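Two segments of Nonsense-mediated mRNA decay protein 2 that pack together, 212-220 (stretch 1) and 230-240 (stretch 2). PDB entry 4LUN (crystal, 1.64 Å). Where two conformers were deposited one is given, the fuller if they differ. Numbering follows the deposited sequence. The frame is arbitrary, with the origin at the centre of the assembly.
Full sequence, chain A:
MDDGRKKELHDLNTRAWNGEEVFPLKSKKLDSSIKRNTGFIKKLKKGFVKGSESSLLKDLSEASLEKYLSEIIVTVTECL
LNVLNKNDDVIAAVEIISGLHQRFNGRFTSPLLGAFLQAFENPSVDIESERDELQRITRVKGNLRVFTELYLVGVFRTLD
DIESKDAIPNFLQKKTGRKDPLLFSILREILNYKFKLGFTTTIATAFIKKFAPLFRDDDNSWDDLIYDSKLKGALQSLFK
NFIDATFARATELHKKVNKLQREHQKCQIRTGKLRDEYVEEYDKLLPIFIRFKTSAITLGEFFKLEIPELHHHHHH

Stretch 1, residues 212-220: APLFRDDDN
Stretch 2 (230-240) KLKGALQSLFK

Stretch 1 opens with 3-10 geometry; Phe215 N donates to Ala212 O at 2.7 Å. Arg216 to Asp219 form a type I turn, closed by Asp219 N to Arg216 O at 2.9 Å. Stretch 2 is helical, and the helix runs on beyond Lys240, with regular i to i+4 bonds. In register, Leu214 CA lies 5.5 Å from Lys232 CA, and Phe215 CA lies 6.1 Å from Gln236 CA. Together the stretches bury 462 Å².

Lys232 is the polar anchor. Its CA-to-CB bond points sideways, but chi angles m, t, p, t carry the amine to the carbonyls of stretch 1. Lys232 NZ donates to Pro213 O at 2.8 Å and to Arg216 O at 2.7 Å. Lys232 NZ also lies 2.6 Å from Asp219 O, at an angle too poor for a hydrogen bond. A water accepts from Lys232 NZ at 2.8 Å and donates to Asn220 OD1 at 2.8 Å. A long, charged side chain suits this place, because its methylenes pack along stretch 1 (Lys232 CG to Leu214 O, 3.5 Å) while its amine meets backbone oxygens.

The apolar part is buried. Leu214 (m, t) places CD2 4.0 Å from Leu231 CD2, and its CB lies 4.0 Å from Leu235 CD1. Leu231 is t, p; Leu235 is m, t and its CA-to-CB bond points toward stretch 1.

Phe215 CB points away, yet chi1 -66° and chi2 -84° bring the ring end back to the helix. Phe215 CE1 lies 3.9 Å from Leu235 CB and 3.5 Å from Phe239 CG. The CA-to-CB bond of Phe239 points toward stretch 1, with chi1 -84° and chi2 -118°, offering a ring face. The edge of Phe215 meets it, with centroids 4.6 Å apart and planes at 57°. Both rings are buried, and Leu235 O lies near the plane of the Phe215 ring at its edge, 3.9 Å from Phe215 CE1.

Gln236 has off-rotamer chi1 -100° and chi2 102°, and its side-chain end approaches stretch 1.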

# COMPACT_ATOMS: atom_id res chain seq x y z
N ALA A 212 -4.43 1.12 11.81
CA ALA A 212 -5.62 1.58 12.53
C ALA A 212 -5.57 2.98 13.15
O ALA A 212 -6.58 3.69 13.11
CB ALA A 212 -6.04 0.55 13.58
N PRO A 213 -4.43 3.38 13.73
CA PRO A 213 -4.45 4.73 14.31
C PRO A 213 -4.76 5.83 13.31
O PRO A 213 -5.19 6.90 13.73
CB PRO A 213 -3.03 4.90 14.86
CG PRO A 213 -2.56 3.51 15.11
CD PRO A 213 -3.17 2.67 14.04
N LEU A 214 -4.58 5.59 12.02
CA LEU A 214 -4.94 6.60 11.03
C LEU A 214 -6.44 6.73 10.89
O LEU A 214 -6.92 7.68 10.30
CB LEU A 214 -4.30 6.29 9.66
CG LEU A 214 -2.77 6.23 9.62
CD1 LEU A 214 -2.27 5.92 8.22
CD2 LEU A 214 -2.17 7.56 10.08
N PHE A 215 -7.20 5.77 11.43
CA PHE A 215 -8.64 5.72 11.20
C PHE A 215 -9.48 5.91 12.46
O PHE A 215 -10.71 5.93 12.40
CB PHE A 215 -9.01 4.42 10.49
CG PHE A 215 -8.46 4.34 9.12
CD1 PHE A 215 -9.14 4.94 8.06
CD2 PHE A 215 -7.23 3.75 8.88
CE1 PHE A 215 -8.61 4.89 6.78
CE2 PHE A 215 -6.69 3.71 7.61
CZ PHE A 215 -7.39 4.29 6.55
N ARG A 216 -8.80 6.05 13.58
CA ARG A 216 -9.47 6.26 14.86
C ARG A 216 -9.14 7.64 15.43
O ARG A 216 -8.01 7.91 15.82
CB ARG A 216 -9.08 5.15 15.84
CG ARG A 216 -9.26 3.75 15.25
CD ARG A 216 -9.51 2.71 16.34
NE ARG A 216 -9.82 1.39 15.80
CZ ARG A 216 -11.01 1.03 15.31
NH1 ARG A 216 -12.01 1.91 15.26
NH2 ARG A 216 -11.20 -0.20 14.85
N ASP A 217 -10.14 8.52 15.45
CA ASP A 217 -9.90 9.90 15.86
C ASP A 217 -9.30 10.05 17.25
O ASP A 217 -8.51 10.97 17.49
CB ASP A 217 -11.17 10.76 15.76
CG ASP A 217 -10.91 12.21 16.13
OD1 ASP A 217 -10.21 12.90 15.36
OD2 ASP A 217 -11.40 12.66 17.19
N ASP A 218 -9.67 9.16 18.17
CA ASP A 218 -9.13 9.22 19.53
C ASP A 218 -7.70 8.72 19.63
O ASP A 218 -7.01 8.99 20.62
CB ASP A 218 -10.03 8.45 20.49
CG ASP A 218 -11.37 9.12 20.70
OD1 ASP A 218 -11.44 10.36 20.52
OD2 ASP A 218 -12.34 8.42 21.04
N ASP A 219 -7.24 7.98 18.62
CA ASP A 219 -5.89 7.43 18.66
C ASP A 219 -4.88 8.46 18.16
O ASP A 219 -4.74 8.67 16.95
CB ASP A 219 -5.81 6.17 17.80
CG ASP A 219 -4.60 5.32 18.12
OD1 ASP A 219 -3.62 5.85 18.70
OD2 ASP A 219 -4.61 4.11 17.80
N ASN A 220 -4.18 9.12 19.08
CA ASN A 220 -3.22 10.15 18.72
C ASN A 220 -1.77 9.66 18.65
O ASN A 220 -0.86 10.45 18.46
CB ASN A 220 -3.30 11.32 19.70
CG ASN A 220 -4.66 11.96 19.75
OD1 ASN A 220 -5.47 11.81 18.83
ND2 ASN A 220 -4.93 12.69 20.83
N LYS A 230 -4.17 17.18 7.97
CA LYS A 230 -5.41 16.83 7.29
C LYS A 230 -5.53 15.36 6.94
O LYS A 230 -6.60 14.91 6.51
CB LYS A 230 -5.56 17.66 6.01
CG LYS A 230 -5.73 19.15 6.26
CD LYS A 230 -6.57 19.78 5.17
CE LYS A 230 -6.34 21.27 5.07
NZ LYS A 230 -6.06 21.67 3.66
N LEU A 231 -4.46 14.60 7.13
CA LEU A 231 -4.43 13.20 6.66
C LEU A 231 -5.54 12.33 7.23
O LEU A 231 -6.27 11.67 6.49
CB LEU A 231 -3.08 12.53 6.93
CG LEU A 231 -3.02 11.02 6.62
CD1 LEU A 231 -3.04 10.78 5.11
CD2 LEU A 231 -1.78 10.38 7.22
N LYS A 232 -5.68 12.32 8.56
CA LYS A 232 -6.69 11.45 9.17
C LYS A 232 -8.12 11.78 8.69
O LYS A 232 -8.90 10.87 8.39
CB LYS A 232 -6.57 11.45 10.70
CG LYS A 232 -5.38 10.65 11.18
CD LYS A 232 -5.26 10.59 12.71
CE LYS A 232 -6.37 9.77 13.34
NZ LYS A 232 -6.00 9.37 14.75
N GLY A 233 -8.43 13.06 8.58
CA GLY A 233 -9.71 13.51 8.06
C GLY A 233 -9.94 13.10 6.61
O GLY A 233 -11.05 12.69 6.24
N ALA A 234 -8.90 13.21 5.80
CA ALA A 234 -8.99 12.87 4.38
C ALA A 234 -9.21 11.39 4.22
O ALA A 234 -10.03 10.95 3.42
CB ALA A 234 -7.72 13.29 3.65
N LEU A 235 -8.46 10.61 4.99
CA LEU A 235 -8.59 9.16 4.92
C LEU A 235 -9.95 8.67 5.43
O LEU A 235 -10.52 7.72 4.89
CB LEU A 235 -7.47 8.48 5.72
CG LEU A 235 -6.07 8.56 5.13
CD1 LEU A 235 -5.11 7.85 6.08
CD2 LEU A 235 -6.03 7.93 3.73
N GLN A 236 -10.45 9.30 6.48
CA GLN A 236 -11.76 8.95 7.00
C GLN A 236 -12.84 9.23 5.95
O GLN A 236 -13.74 8.43 5.76
CB GLN A 236 -12.03 9.71 8.31
CG GLN A 236 -11.79 8.87 9.59
CD GLN A 236 -10.48 9.19 10.31
OE1 GLN A 236 -9.40 8.76 9.88
NE2 GLN A 236 -10.57 9.92 11.42
N SER A 237 -12.72 10.36 5.26
CA SER A 237 -13.68 10.71 4.21
C SER A 237 -13.62 9.71 3.07
O SER A 237 -14.65 9.21 2.60
CB SER A 237 -13.40 12.11 3.66
OG SER A 237 -14.19 12.35 2.50
N LEU A 238 -12.40 9.41 2.63
CA LEU A 238 -12.21 8.46 1.54
C LEU A 238 -12.76 7.09 1.87
O LEU A 238 -13.43 6.46 1.05
CB LEU A 238 -10.72 8.34 1.23
CG LEU A 238 -10.29 7.39 0.10
CD1 LEU A 238 -10.93 7.82 -1.21
CD2 LEU A 238 -8.77 7.38 -0.01
N PHE A 239 -12.50 6.62 3.09
CA PHE A 239 -12.91 5.26 3.43
C PHE A 239 -14.40 5.16 3.70
O PHE A 239 -15.02 4.16 3.37
CB PHE A 239 -12.07 4.68 4.57
CG PHE A 239 -10.78 4.07 4.12
CD1 PHE A 239 -10.52 2.71 4.30
CD2 PHE A 239 -9.84 4.83 3.43
CE1 PHE A 239 -9.33 2.15 3.85
CE2 PHE A 239 -8.65 4.27 2.98
CZ PHE A 239 -8.39 2.92 3.20
N LYS A 240 -14.99 6.20 4.28
CA LYS A 240 -16.44 6.22 4.49
C LYS A 240 -17.20 6.26 3.15
O LYS A 240 -18.21 5.60 2.99
CB LYS A 240 -16.85 7.36 5.43
CG LYS A 240 -16.53 7.04 6.90
CD LYS A 240 -16.97 8.15 7.84
CE LYS A 240 -16.32 8.00 9.21
NZ LYS A 240 -16.88 6.84 9.98
O HOH W 1 -5.40 11.78 16.03